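Sso-CP2 metallo-carboxypetidase (Sulfolobus solfataricus, PDB 4MMO) probably acts as a zinc-dependent carboxypeptidase of the M20 family, cleaving residues from the C-terminal ends of peptides. Local coordinates at residues T7-L12 against K106-M110; P15-A19 against Y72-V77; M110-A115 against Y420-I424; L182-V188 against E337-F343. Numbering follows the deposited sequence.

Interaction 1. Residues T7-L12 against K106-M110; sequences TLIEFL and KGTLM
Two helical segments, 7-12 and 106-110, pack with an angle of 139° between their N-to-C directions and axes 10.1 Å apart; Leu12 lies nearest Lys106 (CA-CA 7.0 Å) and Leu8 nearest Met110 (6.4 Å). Take the second segment from its start. Lys106 runs out extended (m, t, t, t) over the face of the Phe11 ring, whose chi1 is t: CD sits 3.9 Å from the centroid as a CH-pi contact, and NZ, 5.0 Å from it, adds a cation-pi interaction. The ammonium turns onto the helix end, donating to Phe11 O (NZ-O 3.3 Å) and to a water (2.6 Å from NZ) that in turn donates to Leu12 O at 2.9 Å. At Gly107 the backbone itself is the surface: Leu8 (t, p) rests CD1 3.8 Å from Gly107 CA. Leu109 CD2 touches Phe11 CE2 at 4.0 Å. Met110, folded as t, p, p, brings CE to 3.3 Å from Phe11 CD2 and SD to 3.9 Å from Thr7 CG2. Tyr72 and Leu31 also pack on Phe11. This is buried helix-helix packing that ties the N-terminal helix 3-12 to helix 102-121, which carries the zinc ligand Asp104, in the metal-binding half of the M20 peptidase.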
loop_
_atom_site.group_PDB
_atom_site.type_symbol
_atom_site.label_atom_id
_atom_site.label_comp_id
_atom_site.label_asym_id
_atom_site.label_seq_id
_atom_site.Cartn_x
_atom_site.Cartn_y
_atom_site.Cartn_z
ATOM N N THR A 7 -27.659 14.550 -29.632
ATOM C CA THR A 7 -27.354 15.393 -28.484
ATOM C C THR A 7 -26.644 14.588 -27.398
ATOM O O THR A 7 -25.749 15.100 -26.723
ATOM C CB THR A 7 -28.619 16.051 -27.920
ATOM O OG1 THR A 7 -29.259 16.798 -28.959
ATOM C CG2 THR A 7 -28.278 16.995 -26.766
ATOM N N LEU A 8 -27.033 13.327 -27.238
ATOM C CA LEU A 8 -26.388 12.468 -26.254
ATOM C C LEU A 8 -24.915 12.276 -26.611
ATOM O O LEU A 8 -24.047 12.386 -25.744
ATOM C CB LEU A 8 -27.101 11.114 -26.155
ATOM C CG LEU A 8 -26.376 10.028 -25.354
ATOM C CD1 LEU A 8 -26.084 10.494 -23.934
ATOM C CD2 LEU A 8 -27.191 8.744 -25.341
ATOM N N ILE A 9 -24.645 11.992 -27.885
ATOM C CA ILE A 9 -23.276 11.825 -28.382
ATOM C C ILE A 9 -22.454 13.077 -28.106
ATOM O O ILE A 9 -21.328 12.999 -27.617
ATOM C CB ILE A 9 -23.255 11.546 -29.908
ATOM C CG1 ILE A 9 -23.964 10.228 -30.232
ATOM C CG2 ILE A 9 -21.820 11.521 -30.451
ATOM C CD1 ILE A 9 -23.276 8.988 -29.699
ATOM N N GLU A 10 -23.026 14.230 -28.432
ATOM C CA GLU A 10 -22.383 15.516 -28.189
ATOM C C GLU A 10 -22.040 15.680 -26.706
ATOM O O GLU A 10 -20.949 16.124 -26.358
ATOM C CB GLU A 10 -23.314 16.637 -28.653
ATOM C CG GLU A 10 -22.776 18.041 -28.490
ATOM C CD GLU A 10 -23.761 19.087 -28.982
ATOM O OE1 GLU A 10 -24.957 18.995 -28.622
ATOM O OE2 GLU A 10 -23.343 19.993 -29.736
ATOM N N PHE A 11 -22.981 15.306 -25.842
ATOM C CA PHE A 11 -22.808 15.394 -24.392
ATOM C C PHE A 11 -21.672 14.480 -23.945
ATOM O O PHE A 11 -20.808 14.871 -23.151
ATOM C CB PHE A 11 -24.118 14.963 -23.709
ATOM C CG PHE A 11 -24.201 15.283 -22.230
ATOM C CD1 PHE A 11 -23.422 16.274 -21.654
ATOM C CD2 PHE A 11 -25.088 14.581 -21.418
ATOM C CE1 PHE A 11 -23.523 16.560 -20.297
ATOM C CE2 PHE A 11 -25.194 14.862 -20.064
ATOM C CZ PHE A 11 -24.408 15.849 -19.503
ATOM N N LEU A 12 -21.683 13.259 -24.468
ATOM C CA LEU A 12 -20.727 12.228 -24.079
ATOM C C LEU A 12 -19.294 12.541 -24.518
ATOM O O LEU A 12 -18.336 12.061 -23.913
ATOM C CB LEU A 12 -21.152 10.881 -24.665
ATOM C CG LEU A 12 -22.339 10.172 -24.000
ATOM C CD1 LEU A 12 -22.757 8.957 -24.813
ATOM C CD2 LEU A 12 -21.992 9.755 -22.579
ATOM N N LYS A 106 -24.761 10.190 -17.728
ATOM C CA LYS A 106 -25.179 11.130 -18.774
ATOM C C LYS A 106 -26.333 10.633 -19.647
ATOM O O LYS A 106 -27.207 11.413 -20.023
ATOM C CB LYS A 106 -23.999 11.495 -19.675
ATOM C CG LYS A 106 -22.909 12.286 -18.974
ATOM C CD LYS A 106 -21.843 12.723 -19.961
ATOM C CE LYS A 106 -20.757 13.563 -19.291
ATOM N NZ LYS A 106 -19.668 13.901 -20.244
ATOM N N GLY A 107 -26.307 9.353 -20.004
ATOM C CA GLY A 107 -27.364 8.772 -20.814
ATOM C C GLY A 107 -28.715 8.904 -20.125
ATOM O O GLY A 107 -29.695 9.355 -20.721
ATOM N N THR A 108 -28.756 8.527 -18.852
ATOM C CA THR A 108 -29.981 8.620 -18.061
ATOM C C THR A 108 -30.382 10.078 -17.873
ATOM O O THR A 108 -31.565 10.410 -17.882
ATOM C CB THR A 108 -29.805 7.956 -16.685
ATOM O OG1 THR A 108 -29.397 6.595 -16.862
ATOM C CG2 THR A 108 -31.107 7.995 -15.881
ATOM N N LEU A 109 -29.390 10.948 -17.717
ATOM C CA LEU A 109 -29.652 12.370 -17.514
ATOM C C LEU A 109 -30.327 12.954 -18.743
ATOM O O LEU A 109 -31.271 13.739 -18.633
ATOM C CB LEU A 109 -28.346 13.118 -17.216
ATOM C CG LEU A 109 -28.396 14.610 -16.858
ATOM C CD1 LEU A 109 -27.096 15.004 -16.163
ATOM C CD2 LEU A 109 -28.602 15.521 -18.064
ATOM N N MET A 110 -29.840 12.560 -19.913
ATOM C CA MET A 110 -30.284 13.147 -21.171
ATOM C C MET A 110 -31.623 12.555 -21.606
ATOM O O MET A 110 -32.461 13.255 -22.179
ATOM C CB MET A 110 -29.231 12.918 -22.258
ATOM C CG MET A 110 -29.515 13.628 -23.569
ATOM S SD MET A 110 -29.502 15.422 -23.424
ATOM C CE MET A 110 -27.788 15.729 -23.010
HETATM O O HOH W 1 -18.897 11.625 -21.100
#

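Interaction 2. Residues P15-A19 against Y72-V77; sequences PSISA and YDVQPV
Ile17, Ser16 and Val74 carry most of this meeting of two irregular segments, whose touching parts run 65° apart. A single backbone bridge pairs Ile17 with Val74 (CA-CA 5.1 Å), and its hydrogen bond runs from Val74 N to Ser16 O at 3.0 Å. Ser16, with backbone angles near -164/53 and chi1 p, turns OG onto Tyr72 O (2.9 Å), so it grips the chain on two successive peptides; its carbonyl also accepts a CA-H contact from Asp73 CA at 3.3 Å. Ile17 (m, t) spreads over the next residues: CG1 lies 4.2 Å from Val74 CG2, and CG2 lies 4.0 Å from Pro76 CG, where Ala19 CB joins at 3.8 Å. Val74 keeps chi1 m and an extended backbone, its carbonyl accepting from a water (2.8 Å) that also donates to Ser18 OG (3.1 Å) and accepts from Ala19 N (2.8 Å). Ser18, chi1 p, gives its OG proton to Asp73 OD2 at 2.9 Å; that carboxylate also takes the amide of Glu138, while Asp73 O receives His71 ND1. With the zinc ligand His71, Asp73 forms the His-X-Asp sequence of M20 peptidases, so the loop after helix 3-12 packs directly beside the zinc site.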
loop_
_atom_site.group_PDB
_atom_site.type_symbol
_atom_site.label_atom_id
_atom_site.label_comp_id
_atom_site.label_asym_id
_atom_site.label_seq_id
_atom_site.Cartn_x
_atom_site.Cartn_y
_atom_site.Cartn_z
ATOM N N PRO A 15 -15.493 15.623 -21.901
ATOM C CA PRO A 15 -15.055 15.043 -20.631
ATOM C C PRO A 15 -15.461 15.918 -19.455
ATOM O O PRO A 15 -15.686 17.117 -19.611
ATOM C CB PRO A 15 -13.531 14.968 -20.778
ATOM C CG PRO A 15 -13.191 15.981 -21.797
ATOM C CD PRO A 15 -14.356 16.041 -22.740
ATOM N N SER A 16 -15.566 15.306 -18.283
ATOM C CA SER A 16 -16.043 15.992 -17.097
ATOM C C SER A 16 -15.660 15.157 -15.894
ATOM O O SER A 16 -16.498 14.795 -15.069
ATOM C CB SER A 16 -17.560 16.186 -17.164
ATOM O OG SER A 16 -18.196 14.995 -17.580
ATOM N N ILE A 17 -14.377 14.834 -15.813
ATOM C CA ILE A 17 -13.860 14.066 -14.698
ATOM C C ILE A 17 -13.754 14.996 -13.501
ATOM O O ILE A 17 -12.981 15.947 -13.512
ATOM C CB ILE A 17 -12.500 13.444 -15.036
ATOM C CG1 ILE A 17 -12.605 12.642 -16.339
ATOM C CG2 ILE A 17 -12.027 12.560 -13.893
ATOM C CD1 ILE A 17 -11.287 12.107 -16.855
ATOM N N SER A 18 -14.561 14.734 -12.477
ATOM C CA SER A 18 -14.587 15.581 -11.292
ATOM C C SER A 18 -13.365 15.332 -10.413
ATOM O O SER A 18 -12.958 16.204 -9.646
ATOM C CB SER A 18 -15.866 15.333 -10.489
ATOM O OG SER A 18 -16.046 13.950 -10.242
ATOM N N ALA A 19 -12.784 14.142 -10.528
ATOM C CA ALA A 19 -11.611 13.780 -9.739
ATOM C C ALA A 19 -10.437 14.712 -10.030
ATOM O O ALA A 19 -9.672 15.049 -9.130
ATOM C CB ALA A 19 -11.215 12.341 -10.015
ATOM N N TYR A 72 -23.527 15.384 -13.875
ATOM C CA TYR A 72 -22.866 15.476 -15.174
ATOM C C TYR A 72 -21.394 15.069 -15.116
ATOM O O TYR A 72 -20.755 14.908 -16.152
ATOM C CB TYR A 72 -23.013 16.884 -15.764
ATOM C CG TYR A 72 -22.393 17.993 -14.942
ATOM C CD1 TYR A 72 -21.058 18.355 -15.115
ATOM C CD2 TYR A 72 -23.144 18.695 -14.012
ATOM C CE1 TYR A 72 -20.492 19.373 -14.370
ATOM C CE2 TYR A 72 -22.588 19.716 -13.263
ATOM C CZ TYR A 72 -21.260 20.050 -13.444
ATOM O OH TYR A 72 -20.709 21.067 -12.698
ATOM N N ASP A 73 -20.861 14.892 -13.912
ATOM C CA ASP A 73 -19.479 14.451 -13.764
ATOM C C ASP A 73 -19.387 12.943 -13.919
ATOM O O ASP A 73 -20.348 12.227 -13.639
ATOM C CB ASP A 73 -18.897 14.878 -12.410
ATOM C CG ASP A 73 -19.613 14.235 -11.230
ATOM O OD1 ASP A 73 -20.854 14.324 -11.175
ATOM O OD2 ASP A 73 -18.940 13.639 -10.361
ATOM N N VAL A 74 -18.223 12.472 -14.360
ATOM C CA VAL A 74 -17.985 11.053 -14.600
ATOM C C VAL A 74 -16.726 10.569 -13.890
ATOM O O VAL A 74 -15.923 11.371 -13.414
ATOM C CB VAL A 74 -17.827 10.768 -16.104
ATOM C CG1 VAL A 74 -19.119 11.080 -16.837
ATOM C CG2 VAL A 74 -16.663 11.586 -16.689
ATOM N N GLN A 75 -16.557 9.251 -13.834
ATOM C CA GLN A 75 -15.374 8.651 -13.231
ATOM C C GLN A 75 -14.151 8.862 -14.122
ATOM O O GLN A 75 -14.292 9.070 -15.330
ATOM C CB GLN A 75 -15.595 7.152 -13.023
ATOM C CG GLN A 75 -16.457 6.800 -11.816
ATOM C CD GLN A 75 -15.640 6.496 -10.573
ATOM O OE1 GLN A 75 -14.626 5.799 -10.635
ATOM N NE2 GLN A 75 -16.080 7.017 -9.434
ATOM N N PRO A 76 -12.942 8.793 -13.533
ATOM C CA PRO A 76 -11.719 8.875 -14.341
ATOM C C PRO A 76 -11.644 7.700 -15.307
ATOM O O PRO A 76 -12.438 6.767 -15.164
ATOM C CB PRO A 76 -10.591 8.793 -13.302
ATOM C CG PRO A 76 -11.230 9.103 -11.987
ATOM C CD PRO A 76 -12.646 8.624 -12.100
ATOM N N VAL A 77 -10.717 7.741 -16.263
ATOM C CA VAL A 77 -10.657 6.726 -17.315
ATOM C C VAL A 77 -9.313 6.006 -17.373
ATOM O O VAL A 77 -9.061 5.225 -18.288
ATOM C CB VAL A 77 -10.971 7.337 -18.697
ATOM C CG1 VAL A 77 -12.362 7.951 -18.693
ATOM C CG2 VAL A 77 -9.929 8.385 -19.079
HETATM O O HOH W 2 -14.043 11.827 -11.340
#

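Interaction 3. Residues M110-A115 against Y420-I424; sequences MARLFA and YYKAI
Small side chains let these helices come close: the axes of 110-115 and 420-424 approach to 8.4 Å, with a crossing angle of -48°, and Ala111 and Ile424 have CA atoms only 4.5 Å apart. Ala111 is the pivot. Its CB meets Ala423 CB at 3.8 Å, Tyr420 CE1 at 3.8 Å and Ile424 CG1 at 3.6 Å. Ile424 takes the m, t rotamer, which lays CG1 along the alanine, 3.5 Å from Ala111 CA, and carries CD1 to 4.3 Å from Phe114 CB; its CG2 stands 4.2 Å from Ala115 CB, and Ala115 CB also rests 3.4 Å from Ile424 O. Tyr420, chi1 t and chi2 56°, swings its ring across the first helix with its edge near Ala111 N, which is 3.6 Å from CE1. The hydroxyl passes beyond, 3.4 Å from Met110 CG and 3.5 Å from Phe114 CD2, and is hydrogen-bonded to Glu4 O on helix 3-12. Phe114 (chi1 m, chi2 -76°) flanks that phenol end, while Met110 (t, p, p) sends its sulfur end away from 420-424, toward Phe11. The contact is wholly buried. Helix 417-433, near the C terminus, thus lies against one flank of helix 102-121; helix 3-12 touches Met110 and Phe114, and Leu113 reaches helix 24-39 and strand 128-134 of the mixed sheet.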
loop_
_atom_site.group_PDB
_atom_site.type_symbol
_atom_site.label_atom_id
_atom_site.label_comp_id
_atom_site.label_asym_id
_atom_site.label_seq_id
_atom_site.Cartn_x
_atom_site.Cartn_y
_atom_site.Cartn_z
ATOM N N MET A 110 -29.840 12.560 -19.913
ATOM C CA MET A 110 -30.284 13.147 -21.171
ATOM C C MET A 110 -31.623 12.555 -21.606
ATOM O O MET A 110 -32.461 13.255 -22.179
ATOM C CB MET A 110 -29.231 12.918 -22.258
ATOM C CG MET A 110 -29.515 13.628 -23.569
ATOM S SD MET A 110 -29.502 15.422 -23.424
ATOM C CE MET A 110 -27.788 15.729 -23.010
ATOM N N ALA A 111 -31.811 11.266 -21.339
ATOM C CA ALA A 111 -33.078 10.602 -21.622
ATOM C C ALA A 111 -34.215 11.345 -20.933
ATOM O O ALA A 111 -35.210 11.699 -21.565
ATOM C CB ALA A 111 -33.038 9.151 -21.164
ATOM N N ARG A 112 -34.042 11.608 -19.641
ATOM C CA ARG A 112 -35.053 12.306 -18.858
ATOM C C ARG A 112 -35.368 13.675 -19.450
ATOM O O ARG A 112 -36.528 14.086 -19.491
ATOM C CB ARG A 112 -34.592 12.466 -17.410
ATOM C CG ARG A 112 -34.486 11.160 -16.648
ATOM C CD ARG A 112 -33.983 11.389 -15.238
ATOM N NE ARG A 112 -33.986 10.159 -14.452
ATOM C CZ ARG A 112 -33.565 10.073 -13.194
ATOM N NH1 ARG A 112 -33.098 11.145 -12.571
ATOM N NH2 ARG A 112 -33.605 8.910 -12.561
ATOM N N LEU A 113 -34.333 14.373 -19.910
ATOM C CA LEU A 113 -34.497 15.698 -20.509
ATOM C C LEU A 113 -35.353 15.644 -21.767
ATOM O O LEU A 113 -36.208 16.501 -21.983
ATOM C CB LEU A 113 -33.136 16.304 -20.865
ATOM C CG LEU A 113 -32.539 17.350 -19.925
ATOM C CD1 LEU A 113 -31.183 17.796 -20.457
ATOM C CD2 LEU A 113 -33.454 18.551 -19.763
ATOM N N PHE A 114 -35.109 14.643 -22.604
ATOM C CA PHE A 114 -35.843 14.516 -23.849
ATOM C C PHE A 114 -37.280 14.038 -23.608
ATOM O O PHE A 114 -38.178 14.375 -24.375
ATOM C CB PHE A 114 -35.097 13.606 -24.826
ATOM C CG PHE A 114 -34.052 14.329 -25.633
ATOM C CD1 PHE A 114 -34.422 15.139 -26.694
ATOM C CD2 PHE A 114 -32.706 14.220 -25.316
ATOM C CE1 PHE A 114 -33.472 15.817 -27.431
ATOM C CE2 PHE A 114 -31.750 14.896 -26.052
ATOM C CZ PHE A 114 -32.134 15.695 -27.110
ATOM N N ALA A 115 -37.498 13.281 -22.536
ATOM C CA ALA A 115 -38.855 12.898 -22.151
ATOM C C ALA A 115 -39.655 14.145 -21.795
ATOM O O ALA A 115 -40.779 14.325 -22.261
ATOM C CB ALA A 115 -38.833 11.932 -20.977
ATOM N N TYR A 420 -31.370 3.363 -24.418
ATOM C CA TYR A 420 -31.451 4.809 -24.270
ATOM C C TYR A 420 -32.850 5.282 -24.640
ATOM O O TYR A 420 -33.428 6.136 -23.969
ATOM C CB TYR A 420 -30.410 5.506 -25.152
ATOM C CG TYR A 420 -30.554 7.009 -25.203
ATOM C CD1 TYR A 420 -30.542 7.768 -24.038
ATOM C CD2 TYR A 420 -30.691 7.672 -26.415
ATOM C CE1 TYR A 420 -30.672 9.147 -24.081
ATOM C CE2 TYR A 420 -30.818 9.051 -26.466
ATOM C CZ TYR A 420 -30.804 9.783 -25.297
ATOM O OH TYR A 420 -30.929 11.153 -25.342
ATOM N N TYR A 421 -33.392 4.713 -25.711
ATOM C CA TYR A 421 -34.729 5.073 -26.171
ATOM C C TYR A 421 -35.810 4.567 -25.221
ATOM O O TYR A 421 -36.816 5.242 -25.014
ATOM C CB TYR A 421 -34.973 4.551 -27.590
ATOM C CG TYR A 421 -34.181 5.297 -28.639
ATOM C CD1 TYR A 421 -34.336 6.666 -28.806
ATOM C CD2 TYR A 421 -33.282 4.636 -29.462
ATOM C CE1 TYR A 421 -33.617 7.356 -29.757
ATOM C CE2 TYR A 421 -32.555 5.319 -30.419
ATOM C CZ TYR A 421 -32.727 6.679 -30.561
ATOM O OH TYR A 421 -32.010 7.367 -31.513
ATOM N N LYS A 422 -35.605 3.392 -24.632
ATOM C CA LYS A 422 -36.562 2.883 -23.651
ATOM C C LYS A 422 -36.550 3.748 -22.397
ATOM O O LYS A 422 -37.570 3.887 -21.725
ATOM C CB LYS A 422 -36.266 1.431 -23.268
ATOM C CG LYS A 422 -36.668 0.400 -24.308
ATOM C CD LYS A 422 -36.787 -0.973 -23.669
ATOM C CE LYS A 422 -36.779 -2.090 -24.695
ATOM N NZ LYS A 422 -36.364 -3.382 -24.077
ATOM N N ALA A 423 -35.393 4.328 -22.084
ATOM C CA ALA A 423 -35.260 5.143 -20.883
ATOM C C ALA A 423 -36.059 6.433 -21.026
ATOM O O ALA A 423 -36.759 6.843 -20.097
ATOM C CB ALA A 423 -33.791 5.445 -20.595
ATOM N N ILE A 424 -35.944 7.072 -22.188
ATOM C CA ILE A 424 -36.758 8.242 -22.504
ATOM C C ILE A 424 -38.230 7.870 -22.339
ATOM O O ILE A 424 -39.016 8.603 -21.739
ATOM C CB ILE A 424 -36.517 8.721 -23.956
ATOM C CG1 ILE A 424 -35.078 9.217 -24.122
ATOM C CG2 ILE A 424 -37.496 9.836 -24.336
ATOM C CD1 ILE A 424 -34.655 9.440 -25.565
#

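Interaction 4. Residues L182-V188 against E337-F343; sequences LLYVELV and EILAHGF
Val185, Leu187, Ile338 and Ala340 form the apolar face of an antiparallel strand pair in the M20 dimerisation domain, where a beta sheet is backed by helices: Ile338 CG2 lies 3.9 Å from both Val185 CG1 and Leu187 CD2, and Val185 CG2 is 4.3 Å from Ala340 CB. Helix 318-331 covers this side through Phe322 and Leu329. Leu183 (t, p) continues the face, its CD1 3.2 Å from Phe343 CE2. The strands run at 161° with axes 4.6 Å apart. Val185-Ala340 and Leu187-Ile338 are non-hydrogen-bonded pairs; between and beyond them come hydrogen-bonded pairs, each with two N-H...O bonds: Glu186 N to Leu339 O 2.7 Å and Leu339 N to Glu186 O 2.9 Å, Val188 N to Glu337 O 3.1 Å and Glu337 N to Val188 O 2.9 Å, and Tyr184 with His341 (3.1 Å both ways, amide N to carbonyl O). On the opposite, more polar face, Leu339 CD1 packs 3.8 Å from Glu186 OE1. Tyr184 (chi1 m) lays its CB over the His341 ring, 3.6 Å from the centroid, with His341 at chi1 p; Ser296 of the second subunit packs on both. After His341 a beta bulge sets Gly342 and Phe343 against Leu183. Gly342 has phi/psi 66/38, and a CB there would fall 2.9 Å from Tyr184 CD2.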
loop_
_atom_site.group_PDB
_atom_site.type_symbol
_atom_site.label_atom_id
_atom_site.label_comp_id
_atom_site.label_asym_id
_atom_site.label_seq_id
_atom_site.Cartn_x
_atom_site.Cartn_y
_atom_site.Cartn_z
ATOM N N LEU A 182 -22.165 6.557 4.200
ATOM C CA LEU A 182 -20.741 6.465 3.925
ATOM C C LEU A 182 -19.893 7.356 4.821
ATOM O O LEU A 182 -20.285 8.469 5.164
ATOM C CB LEU A 182 -20.477 6.809 2.458
ATOM C CG LEU A 182 -19.051 6.595 1.948
ATOM C CD1 LEU A 182 -18.592 5.161 2.155
ATOM C CD2 LEU A 182 -18.989 6.958 0.480
ATOM N N LEU A 183 -18.721 6.843 5.184
ATOM C CA LEU A 183 -17.713 7.597 5.917
ATOM C C LEU A 183 -16.328 7.188 5.422
ATOM O O LEU A 183 -15.892 6.066 5.674
ATOM C CB LEU A 183 -17.829 7.324 7.421
ATOM C CG LEU A 183 -16.773 8.001 8.303
ATOM C CD1 LEU A 183 -16.949 9.511 8.287
ATOM C CD2 LEU A 183 -16.816 7.471 9.728
ATOM N N TYR A 184 -15.653 8.084 4.704
ATOM C CA TYR A 184 -14.262 7.869 4.314
ATOM C C TYR A 184 -13.351 8.372 5.421
ATOM O O TYR A 184 -13.571 9.450 5.970
ATOM C CB TYR A 184 -13.903 8.619 3.028
ATOM C CG TYR A 184 -14.496 8.060 1.759
ATOM C CD1 TYR A 184 -14.226 6.759 1.357
ATOM C CD2 TYR A 184 -15.302 8.847 0.942
ATOM C CE1 TYR A 184 -14.760 6.248 0.189
ATOM C CE2 TYR A 184 -15.837 8.347 -0.232
ATOM C CZ TYR A 184 -15.561 7.047 -0.604
ATOM O OH TYR A 184 -16.096 6.547 -1.770
ATOM N N VAL A 185 -12.320 7.598 5.732
ATOM C CA VAL A 185 -11.355 7.985 6.751
ATOM C C VAL A 185 -9.946 7.618 6.313
ATOM O O VAL A 185 -9.724 6.558 5.723
ATOM C CB VAL A 185 -11.665 7.310 8.098
ATOM C CG1 VAL A 185 -10.533 7.527 9.101
ATOM C CG2 VAL A 185 -12.971 7.841 8.657
ATOM N N GLU A 186 -9.003 8.508 6.598
ATOM C CA GLU A 186 -7.591 8.222 6.393
ATOM C C GLU A 186 -6.849 8.324 7.712
ATOM O O GLU A 186 -6.963 9.324 8.419
ATOM C CB GLU A 186 -6.978 9.183 5.383
ATOM C CG GLU A 186 -5.473 9.004 5.250
ATOM C CD GLU A 186 -4.918 9.602 3.977
ATOM O OE1 GLU A 186 -5.364 10.704 3.589
ATOM O OE2 GLU A 186 -4.039 8.963 3.363
ATOM N N LEU A 187 -6.107 7.273 8.046
ATOM C CA LEU A 187 -5.272 7.259 9.239
ATOM C C LEU A 187 -3.830 7.424 8.810
ATOM O O LEU A 187 -3.395 6.793 7.852
ATOM C CB LEU A 187 -5.423 5.940 9.995
ATOM C CG LEU A 187 -6.829 5.561 10.453
ATOM C CD1 LEU A 187 -6.794 4.236 11.197
ATOM C CD2 LEU A 187 -7.425 6.654 11.327
ATOM N N VAL A 188 -3.094 8.276 9.515
ATOM C CA VAL A 188 -1.695 8.519 9.197
ATOM C C VAL A 188 -0.840 8.497 10.455
ATOM O O VAL A 188 -1.193 9.097 11.471
ATOM C CB VAL A 188 -1.500 9.874 8.486
ATOM C CG1 VAL A 188 -0.041 10.067 8.096
ATOM C CG2 VAL A 188 -2.392 9.966 7.255
ATOM N N GLU A 337 -2.615 11.201 12.878
ATOM C CA GLU A 337 -3.633 12.062 12.304
ATOM C C GLU A 337 -4.831 11.242 11.853
ATOM O O GLU A 337 -4.685 10.094 11.425
ATOM C CB GLU A 337 -3.053 12.817 11.107
ATOM C CG GLU A 337 -3.403 14.293 11.072
ATOM C CD GLU A 337 -3.041 14.952 9.752
ATOM O OE1 GLU A 337 -2.527 14.250 8.854
ATOM O OE2 GLU A 337 -3.275 16.172 9.613
ATOM N N ILE A 338 -6.016 11.835 11.960
ATOM C CA ILE A 338 -7.229 11.254 11.404
ATOM C C ILE A 338 -7.882 12.283 10.495
ATOM O O ILE A 338 -8.173 13.400 10.919
ATOM C CB ILE A 338 -8.244 10.858 12.483
ATOM C CG1 ILE A 338 -7.556 10.155 13.653
ATOM C CG2 ILE A 338 -9.318 9.963 11.871
ATOM C CD1 ILE A 338 -8.459 9.952 14.848
ATOM N N LEU A 339 -8.102 11.896 9.245
ATOM C CA LEU A 339 -8.736 12.755 8.257
ATOM C C LEU A 339 -9.996 12.063 7.750
ATOM O O LEU A 339 -9.972 10.867 7.467
ATOM C CB LEU A 339 -7.778 13.005 7.097
ATOM C CG LEU A 339 -6.398 13.540 7.485
ATOM C CD1 LEU A 339 -5.405 13.314 6.356
ATOM C CD2 LEU A 339 -6.480 15.015 7.840
ATOM N N ALA A 340 -11.092 12.810 7.638
ATOM C CA ALA A 340 -12.364 12.248 7.187
ATOM C C ALA A 340 -13.010 13.094 6.096
ATOM O O ALA A 340 -12.705 14.275 5.955
ATOM C CB ALA A 340 -13.308 12.105 8.357
ATOM N N HIS A 341 -13.905 12.476 5.330
ATOM C CA HIS A 341 -14.697 13.187 4.330
ATOM C C HIS A 341 -15.802 12.295 3.771
ATOM O O HIS A 341 -15.864 11.103 4.067
ATOM C CB HIS A 341 -13.814 13.693 3.187
ATOM C CG HIS A 341 -13.118 12.604 2.430
ATOM N ND1 HIS A 341 -11.920 12.057 2.842
ATOM C CD2 HIS A 341 -13.448 11.967 1.281
ATOM C CE1 HIS A 341 -11.546 11.128 1.980
ATOM N NE2 HIS A 341 -12.455 11.053 1.024
ATOM N N GLY A 342 -16.680 12.886 2.971
ATOM C CA GLY A 342 -17.742 12.143 2.319
ATOM C C GLY A 342 -18.765 11.560 3.275
ATOM O O GLY A 342 -19.244 10.444 3.071
ATOM N N PHE A 343 -19.103 12.310 4.319
ATOM C CA PHE A 343 -20.153 11.894 5.239
ATOM C C PHE A 343 -21.471 11.810 4.471
ATOM O O PHE A 343 -21.927 12.800 3.906
ATOM C CB PHE A 343 -20.288 12.884 6.400
ATOM C CG PHE A 343 -19.025 13.068 7.203
ATOM C CD1 PHE A 343 -18.039 13.946 6.782
ATOM C CD2 PHE A 343 -18.834 12.379 8.388
ATOM C CE1 PHE A 343 -16.879 14.122 7.520
ATOM C CE2 PHE A 343 -17.680 12.550 9.131
ATOM C CZ PHE A 343 -16.700 13.423 8.695
#

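Interactions 1 and 3 lie side by side, centres about 9 Å apart, sharing Met110 and helix 102-121, which is gripped from the N-terminal helix 3-12 and the C-terminal helix 417-433. Interaction 2, centred about 14 Å from interaction 1, touches it through Lys106 and Phe11; its segments fall within the chain loop that interaction 1 closes. It lies between interactions 1 and 4, its centre about 22 Å from that of interaction 4, which is about 33 Å from interaction 1. Interaction 4 is nested between the segments of interaction 3, with centres about 37 Å apart, so the catalytic part is assembled from both chain ends while the dimerisation domain is inserted between them.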